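Side-chain contacts in hydratase ChsH2 (Mycobacterium tuberculosis SUMu008, PDB 4W78), which pairs with ChsH1 in a MaoC-like enoyl-CoA hydratase that takes part in cholesterol catabolism, probably by adding water to an enoyl-CoA intermediate: residues Gly57-Tyr62 with Val118-Glu123; Arg61-Trp66 with Ala71-Ile76. All coordinates share one frame; numbering follows the deposited sequence.

Contact 1 (Gly57-Tyr62 with Val118-Glu123)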
ATOM      1  N   GLY F  57      -2.420   2.250  16.294  1.00 10.71           N
ATOM      2  CA  GLY F  57      -3.560   2.787  15.569  1.00 11.03           C
ATOM      3  C   GLY F  57      -4.855   2.135  16.002  1.00 10.82           C
ATOM      4  O   GLY F  57      -5.883   2.809  16.108  1.00 12.32           O
ATOM      5  N   LEU F  58      -4.818   0.822  16.230  1.00 11.44           N
ATOM      6  CA  LEU F  58      -6.015   0.090  16.657  1.00 10.79           C
ATOM      7  C   LEU F  58      -6.435   0.478  18.077  1.00 12.22           C
ATOM      8  O   LEU F  58      -7.638   0.613  18.359  1.00 13.11           O
ATOM      9  CB  LEU F  58      -5.791  -1.418  16.564  1.00 12.53           C
ATOM     10  CG  LEU F  58      -5.692  -1.935  15.132  1.00 13.06           C
ATOM     11  CD1 LEU F  58      -5.305  -3.410  15.154  1.00 15.57           C
ATOM     12  CD2 LEU F  58      -7.007  -1.728  14.396  1.00 17.18           C
ATOM     13  N   VAL F  59      -5.471   0.646  18.980  1.00 12.21           N
ATOM     14  CA  VAL F  59      -5.795   1.112  20.336  1.00 10.82           C
ATOM     15  C   VAL F  59      -6.457   2.492  20.280  1.00 13.48           C
ATOM     16  O   VAL F  59      -7.461   2.751  20.980  1.00 12.96           O
ATOM     17  CB  VAL F  59      -4.536   1.137  21.228  1.00 12.78           C
ATOM     18  CG1 VAL F  59      -4.778   1.938  22.497  1.00 16.09           C
ATOM     19  CG2 VAL F  59      -4.085  -0.290  21.555  1.00 16.06           C
ATOM     20  N   GLN F  60      -5.912   3.380  19.453  1.00 11.05           N
ATOM     21  CA  GLN F  60      -6.520   4.692  19.223  1.00 11.77           C
ATOM     22  C   GLN F  60      -7.947   4.565  18.728  1.00 12.14           C
ATOM     23  O   GLN F  60      -8.860   5.201  19.286  1.00 13.70           O
ATOM     24  CB  GLN F  60      -5.686   5.475  18.208  1.00 12.44           C
ATOM     25  CG  GLN F  60      -6.149   6.904  18.000  1.00 15.81           C
ATOM     26  CD  GLN F  60      -5.266   7.616  17.021  1.00 20.27           C
ATOM     27  OE1 GLN F  60      -4.354   8.339  17.403  1.00 24.67           O
ATOM     28  NE2 GLN F  60      -5.521   7.400  15.748  1.00 19.05           N
ATOM     29  N   ARG F  61      -8.147   3.780  17.673  1.00 11.16           N
ATOM     30  CA  ARG F  61      -9.479   3.568  17.094  1.00 11.84           C
ATOM     31  C   ARG F  61     -10.454   3.030  18.131  1.00 11.92           C
ATOM     32  O   ARG F  61     -11.592   3.503  18.243  1.00 14.85           O
ATOM     33  CB  ARG F  61      -9.392   2.566  15.950  1.00 12.63           C
ATOM     34  CG  ARG F  61     -10.760   2.140  15.467  1.00 13.58           C
ATOM     35  CD  ARG F  61     -10.675   0.955  14.540  1.00 16.08           C
ATOM     36  NE  ARG F  61     -11.993   0.343  14.426  1.00 17.69           N
ATOM     37  CZ  ARG F  61     -12.243  -0.758  13.734  1.00 19.38           C
ATOM     38  NH1 ARG F  61     -11.258  -1.367  13.076  1.00 19.55           N
ATOM     39  NH2 ARG F  61     -13.475  -1.246  13.699  1.00 21.04           N
ATOM     40  N   TYR F  62     -10.004   2.035  18.885  1.00 12.74           N
ATOM     41  CA  TYR F  62     -10.865   1.406  19.883  1.00 14.30           C
ATOM     42  C   TYR F  62     -11.393   2.436  20.900  1.00 16.15           C
ATOM     43  O   TYR F  62     -12.594   2.469  21.223  1.00 16.65           O
ATOM     44  CB  TYR F  62     -10.083   0.285  20.574  1.00 14.21           C
ATOM     45  CG  TYR F  62     -10.895  -0.415  21.622  1.00 14.31           C
ATOM     46  CD1 TYR F  62     -12.027  -1.132  21.269  1.00 15.43           C
ATOM     47  CD2 TYR F  62     -10.557  -0.334  22.965  1.00 15.21           C
ATOM     48  CE1 TYR F  62     -12.800  -1.765  22.233  1.00 18.04           C
ATOM     49  CE2 TYR F  62     -11.329  -0.968  23.940  1.00 17.92           C
ATOM     50  CZ  TYR F  62     -12.444  -1.683  23.559  1.00 17.21           C
ATOM     51  OH  TYR F  62     -13.223  -2.317  24.508  1.00 18.93           O
ATOM     52  N   VAL F 118      -1.853  -7.269  23.410  1.00 17.03           N
ATOM     53  CA  VAL F 118      -1.467  -5.896  23.687  1.00 16.25           C
ATOM     54  C   VAL F 118      -2.139  -5.390  24.961  1.00 17.50           C
ATOM     55  O   VAL F 118      -3.294  -5.696  25.235  1.00 18.11           O
ATOM     56  CB  VAL F 118      -1.741  -4.961  22.475  1.00 19.87           C
ATOM     57  CG1 VAL F 118      -3.213  -4.924  22.119  1.00 21.50           C
ATOM     58  CG2 VAL F 118      -1.189  -3.547  22.732  1.00 22.72           C
ATOM     59  N   THR F 119      -1.377  -4.652  25.756  1.00 15.41           N
ATOM     60  CA  THR F 119      -1.892  -4.002  26.952  1.00 16.00           C
ATOM     61  C   THR F 119      -1.510  -2.539  26.847  1.00 15.33           C
ATOM     62  O   THR F 119      -0.328  -2.203  26.650  1.00 15.56           O
ATOM     63  CB  THR F 119      -1.290  -4.634  28.212  1.00 19.77           C
ATOM     64  OG1 THR F 119      -1.607  -6.031  28.224  1.00 25.49           O
ATOM     65  CG2 THR F 119      -1.849  -3.990  29.471  1.00 19.68           C
ATOM     66  N   ALA F 120      -2.499  -1.654  26.944  1.00 14.77           N
ATOM     67  CA  ALA F 120      -2.238  -0.254  26.656  1.00 15.76           C
ATOM     68  C   ALA F 120      -2.904   0.667  27.653  1.00 16.08           C
ATOM     69  O   ALA F 120      -3.900   0.319  28.277  1.00 17.90           O
ATOM     70  CB  ALA F 120      -2.693   0.095  25.254  1.00 18.50           C
ATOM     71  N   THR F 121      -2.313   1.841  27.794  1.00 15.32           N
ATOM     72  CA  THR F 121      -2.866   2.898  28.632  1.00 16.69           C
ATOM     73  C   THR F 121      -3.004   4.123  27.742  1.00 17.31           C
ATOM     74  O   THR F 121      -2.048   4.534  27.076  1.00 17.98           O
ATOM     75  CB  THR F 121      -1.949   3.205  29.834  1.00 23.38           C
ATOM     76  OG1 THR F 121      -1.800   2.032  30.643  1.00 31.48           O
ATOM     77  CG2 THR F 121      -2.551   4.295  30.679  1.00 23.35           C
ATOM     78  N   VAL F 122      -4.209   4.690  27.697  1.00 15.80           N
ATOM     79  CA  VAL F 122      -4.489   5.813  26.819  1.00 15.74           C
ATOM     80  C   VAL F 122      -4.983   6.989  27.655  1.00 17.39           C
ATOM     81  O   VAL F 122      -5.870   6.825  28.494  1.00 19.85           O
ATOM     82  CB  VAL F 122      -5.581   5.453  25.801  1.00 16.03           C
ATOM     83  CG1 VAL F 122      -5.856   6.613  24.844  1.00 15.69           C
ATOM     84  CG2 VAL F 122      -5.189   4.188  25.031  1.00 17.01           C
ATOM     85  N   GLU F 123      -4.398   8.160  27.437  1.00 17.33           N
ATOM     86  CA  GLU F 123      -4.855   9.376  28.106  1.00 19.62           C
ATOM     87  C   GLU F 123      -5.515  10.261  27.067  1.00 18.74           C
ATOM     88  O   GLU F 123      -5.002  10.436  25.973  1.00 16.97           O
ATOM     89  CB  GLU F 123      -3.689  10.106  28.762  1.00 21.39           C
ATOM     90  CG  GLU F 123      -3.078   9.345  29.924  1.00 31.05           C
ATOM     91  CD  GLU F 123      -1.949  10.114  30.574  1.00 37.95           C
ATOM     92  OE1 GLU F 123      -1.421  11.038  29.914  1.00 42.93           O
ATOM     93  OE2 GLU F 123      -1.594   9.807  31.733  1.00 41.98           O
TER
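Val59 and Ala120 mark the closest backbone approach of helix segment 57-62 to strand segment 118-123, their CA atoms lying 7.4 Å apart. This is helix-on-sheet packing as in the hot-dog fold expected of a MaoC-like hydratase, in which an antiparallel sheet wraps a central helix; here helix 52-67 meets strand 116-125. That spacing is bridged by side chains alone, and the contact between the segments is apolar. The CB atoms of Val118, Ala120 and Val122 point toward the helix, whereas those of Thr119 and Thr121 point away from it, the periodicity of an extended strand with one face against the core. Val59 answers from the helix with both methyl groups. Its CG1 and CG2 sit over the Ala120 methyl nearly symmetrically, at 3.9 and 4.0 Å from Ala120 CB, so the small alanine fits beneath the fork of the valine. The CG1 branch also serves Val122, and the two valines run past one another in opposite directions instead of meeting head-on. With chi1 at 165°, Val59 CG1 lies opposite its own backbone N, a rotation that lets one methyl reach two strand residues. Leu58 and Tyr62 extend the helix packing to strand 7-14, while Gln60 OE1 bonds Ala65 N of the ChsH1 chain. The tightest point is Val59 CG1 against Val122 CG2 at 3.4 Å, closer than usual for two methyl carbons.

Contact 2 (Arg61-Trp66 with Ala71-Ile76)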
ATOM      1  N   ARG F  61      -8.147   3.780  17.673  1.00 11.16           N
ATOM      2  CA  ARG F  61      -9.479   3.568  17.094  1.00 11.84           C
ATOM      3  C   ARG F  61     -10.454   3.030  18.131  1.00 11.92           C
ATOM      4  O   ARG F  61     -11.592   3.503  18.243  1.00 14.85           O
ATOM      5  CB  ARG F  61      -9.392   2.566  15.950  1.00 12.63           C
ATOM      6  CG  ARG F  61     -10.760   2.140  15.467  1.00 13.58           C
ATOM      7  CD  ARG F  61     -10.675   0.955  14.540  1.00 16.08           C
ATOM      8  NE  ARG F  61     -11.993   0.343  14.426  1.00 17.69           N
ATOM      9  CZ  ARG F  61     -12.243  -0.758  13.734  1.00 19.38           C
ATOM     10  NH1 ARG F  61     -11.258  -1.367  13.076  1.00 19.55           N
ATOM     11  NH2 ARG F  61     -13.475  -1.246  13.699  1.00 21.04           N
ATOM     12  N   TYR F  62     -10.004   2.035  18.885  1.00 12.74           N
ATOM     13  CA  TYR F  62     -10.865   1.406  19.883  1.00 14.30           C
ATOM     14  C   TYR F  62     -11.393   2.436  20.900  1.00 16.15           C
ATOM     15  O   TYR F  62     -12.594   2.469  21.223  1.00 16.65           O
ATOM     16  CB  TYR F  62     -10.083   0.285  20.574  1.00 14.21           C
ATOM     17  CG  TYR F  62     -10.895  -0.415  21.622  1.00 14.31           C
ATOM     18  CD1 TYR F  62     -12.027  -1.132  21.269  1.00 15.43           C
ATOM     19  CD2 TYR F  62     -10.557  -0.334  22.965  1.00 15.21           C
ATOM     20  CE1 TYR F  62     -12.800  -1.765  22.233  1.00 18.04           C
ATOM     21  CE2 TYR F  62     -11.329  -0.968  23.940  1.00 17.92           C
ATOM     22  CZ  TYR F  62     -12.444  -1.683  23.559  1.00 17.21           C
ATOM     23  OH  TYR F  62     -13.223  -2.317  24.508  1.00 18.93           O
ATOM     24  N   VAL F  63     -10.502   3.294  21.386  1.00 13.55           N
ATOM     25  CA  VAL F  63     -10.882   4.316  22.358  1.00 12.85           C
ATOM     26  C   VAL F  63     -11.793   5.385  21.751  1.00 13.13           C
ATOM     27  O   VAL F  63     -12.785   5.779  22.371  1.00 14.91           O
ATOM     28  CB  VAL F  63      -9.636   4.963  23.022  1.00 15.23           C
ATOM     29  CG1 VAL F  63     -10.037   6.150  23.899  1.00 20.94           C
ATOM     30  CG2 VAL F  63      -8.931   3.942  23.857  1.00 15.89           C
ATOM     31  N   THR F  64     -11.471   5.854  20.544  1.00 14.49           N
ATOM     32  CA  THR F  64     -12.280   6.911  19.927  1.00 16.29           C
ATOM     33  C   THR F  64     -13.614   6.407  19.380  1.00 17.78           C
ATOM     34  O   THR F  64     -14.557   7.181  19.272  1.00 19.38           O
ATOM     35  CB  THR F  64     -11.526   7.707  18.853  1.00 19.48           C
ATOM     36  OG1 THR F  64     -11.116   6.825  17.796  1.00 16.23           O
ATOM     37  CG2 THR F  64     -10.303   8.378  19.464  1.00 19.42           C
ATOM     38  N   ASP F  65     -13.696   5.117  19.053  1.00 16.97           N
ATOM     39  CA  ASP F  65     -14.984   4.499  18.717  1.00 19.15           C
ATOM     40  C   ASP F  65     -15.979   4.728  19.854  1.00 21.88           C
ATOM     41  O   ASP F  65     -17.164   4.975  19.623  1.00 23.28           O
ATOM     42  CB  ASP F  65     -14.833   2.985  18.496  1.00 21.12           C
ATOM     43  CG  ASP F  65     -14.300   2.619  17.108  1.00 23.56           C
ATOM     44  OD1 ASP F  65     -14.108   3.512  16.260  1.00 21.61           O
ATOM     45  OD2 ASP F  65     -14.101   1.404  16.871  1.00 24.07           O
ATOM     46  N   TRP F  66     -15.484   4.630  21.080  1.00 19.10           N
ATOM     47  CA  TRP F  66     -16.288   4.807  22.285  1.00 18.10           C
ATOM     48  C   TRP F  66     -16.431   6.280  22.664  1.00 19.79           C
ATOM     49  O   TRP F  66     -17.531   6.755  22.976  1.00 22.47           O
ATOM     50  CB  TRP F  66     -15.639   4.016  23.428  1.00 19.17           C
ATOM     51  CG  TRP F  66     -16.137   4.337  24.804  1.00 20.02           C
ATOM     52  CD1 TRP F  66     -17.299   3.915  25.393  1.00 22.93           C
ATOM     53  CD2 TRP F  66     -15.458   5.128  25.780  1.00 20.75           C
ATOM     54  NE1 TRP F  66     -17.386   4.408  26.671  1.00 26.41           N
ATOM     55  CE2 TRP F  66     -16.262   5.148  26.935  1.00 24.35           C
ATOM     56  CE3 TRP F  66     -14.234   5.809  25.794  1.00 20.06           C
ATOM     57  CZ2 TRP F  66     -15.897   5.847  28.086  1.00 27.16           C
ATOM     58  CZ3 TRP F  66     -13.875   6.499  26.937  1.00 23.88           C
ATOM     59  CH2 TRP F  66     -14.695   6.507  28.065  1.00 25.35           C
ATOM     60  N   ALA F  71     -13.133  13.526  21.066  1.00 17.73           N
ATOM     61  CA  ALA F  71     -12.073  13.058  21.950  1.00 19.13           C
ATOM     62  C   ALA F  71     -10.735  13.547  21.439  1.00 18.76           C
ATOM     63  O   ALA F  71     -10.489  13.537  20.230  1.00 16.49           O
ATOM     64  CB  ALA F  71     -12.081  11.555  22.024  1.00 24.48           C
ATOM     65  N   LEU F  72      -9.867  13.958  22.361  1.00 17.73           N
ATOM     66  CA  LEU F  72      -8.516  14.374  22.006  1.00 17.25           C
ATOM     67  C   LEU F  72      -7.520  13.436  22.668  1.00 16.72           C
ATOM     68  O   LEU F  72      -7.356  13.462  23.892  1.00 18.22           O
ATOM     69  CB  LEU F  72      -8.260  15.811  22.463  1.00 20.37           C
ATOM     70  CG  LEU F  72      -9.087  16.894  21.797  1.00 22.45           C
ATOM     71  CD1 LEU F  72      -8.897  18.211  22.545  1.00 24.37           C
ATOM     72  CD2 LEU F  72      -8.680  17.029  20.337  1.00 25.22           C
ATOM     73  N   ILE F  73      -6.864  12.605  21.864  1.00 14.95           N
ATOM     74  CA  ILE F  73      -5.869  11.667  22.387  1.00 15.64           C
ATOM     75  C   ILE F  73      -4.570  12.385  22.756  1.00 16.36           C
ATOM     76  O   ILE F  73      -4.009  13.117  21.932  1.00 16.97           O
ATOM     77  CB  ILE F  73      -5.577  10.526  21.376  1.00 14.37           C
ATOM     78  CG1 ILE F  73      -6.870   9.792  20.985  1.00 16.69           C
ATOM     79  CG2 ILE F  73      -4.531   9.568  21.933  1.00 15.00           C
ATOM     80  CD1 ILE F  73      -7.587   9.110  22.138  1.00 19.93           C
ATOM     81  N   LYS F  74      -4.105  12.180  23.990  1.00 16.18           N
ATOM     82  CA  LYS F  74      -2.921  12.861  24.521  1.00 17.48           C
ATOM     83  C   LYS F  74      -1.705  11.945  24.552  1.00 17.70           C
ATOM     84  O   LYS F  74      -0.565  12.392  24.393  1.00 17.39           O
ATOM     85  CB  LYS F  74      -3.205  13.394  25.943  1.00 20.19           C
ATOM     86  CG  LYS F  74      -4.407  14.332  26.026  1.00 22.90           C
ATOM     87  CD  LYS F  74      -4.157  15.593  25.227  1.00 27.37           C
ATOM     88  CE  LYS F  74      -5.296  16.588  25.393  1.00 32.72           C
ATOM     89  NZ  LYS F  74      -4.992  17.878  24.715  1.00 35.49           N
ATOM     90  N   SER F  75      -1.938  10.660  24.792  1.00 15.30           N
ATOM     91  CA  SER F  75      -0.835   9.697  24.797  1.00 14.79           C
ATOM     92  C   SER F  75      -1.345   8.275  24.694  1.00 14.83           C
ATOM     93  O   SER F  75      -2.469   7.968  25.121  1.00 15.44           O
ATOM     94  CB  SER F  75       0.020   9.854  26.058  1.00 21.09           C
ATOM     95  OG  SER F  75      -0.708   9.562  27.244  1.00 22.43           O
ATOM     96  N   ILE F  76      -0.511   7.406  24.119  1.00 14.69           N
ATOM     97  CA  ILE F  76      -0.803   5.981  24.058  1.00 14.54           C
ATOM     98  C   ILE F  76       0.467   5.258  24.444  1.00 16.79           C
ATOM     99  O   ILE F  76       1.508   5.457  23.818  1.00 17.94           O
ATOM    100  CB  ILE F  76      -1.231   5.538  22.648  1.00 14.44           C
ATOM    101  CG1 ILE F  76      -2.568   6.182  22.255  1.00 16.30           C
ATOM    102  CG2 ILE F  76      -1.351   4.002  22.562  1.00 15.71           C
ATOM    103  CD1 ILE F  76      -2.923   5.971  20.782  1.00 16.59           C
TER
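A tight helix-to-strand connection of the hot-dog fold brings the C-terminal part of helix 52-67 against the start of strand 72-80, one of the two outermost strands of the sheet within this chain. Thr64 and Ala71 define the backbone approach, with CA atoms 6.5 Å apart. Thr64 and Ile73 form the centre of the contact, their side chains crossing at about a right angle. The threonine uses its methyl: Thr64 CG2 lies 3.9 Å from Ile73 CD1 and 4.0 Å from Ile73 CG1, so it rests on the terminal part of the isoleucine branch. A chi1 of 61° divides the labour at Thr64, placing OG1 between backbone N and carbonyl carbon, where it hydrogen-bonds Gln60 O one helical turn back, and leaving CG2 for the strand. The buried hydroxyl is thereby satisfied inside the helix. Ile73 CD1 also borders Val63, whose CG1 stands 4.2 Å away, so this one methyl is shared by consecutive helix residues. On the helix side that carries Arg61, a weak salt bridge joins Arg61 NE to Asp65 OD2 at 3.4 Å. The strand is in turn engaged by the ChsH1 chain: Ser75 and Ile76 pair with an antiparallel strand of that subunit, and Tyr112 OH of ChsH1 bonds Ile73 N. At the looser end, Thr64 CG2 just reaches Ala71 CB at 4.5 Å.

Overall arrangement
Followed from the N terminus, the chain reaches both contacts on helix 52-67, whose residues Arg61 and Tyr62 lie in the helix segments of both contacts. Contact 2 closes a short loop: four residues separate its ends, and strand 72-80 begins almost at once. Contact 1 closes a much longer excursion of 55 residues, which takes in strands 72-80, 89-100 and 103-111 and so contains the strand segment of contact 2. The two strand segments then meet side by side in the sheet, where Lys74 and Ser75 both face Glu123 in a classic beta bulge. Successive turns of one helix are thus tied to two neighbouring strands, and Gln60 CB touches Ile76 CD1 between the contacts.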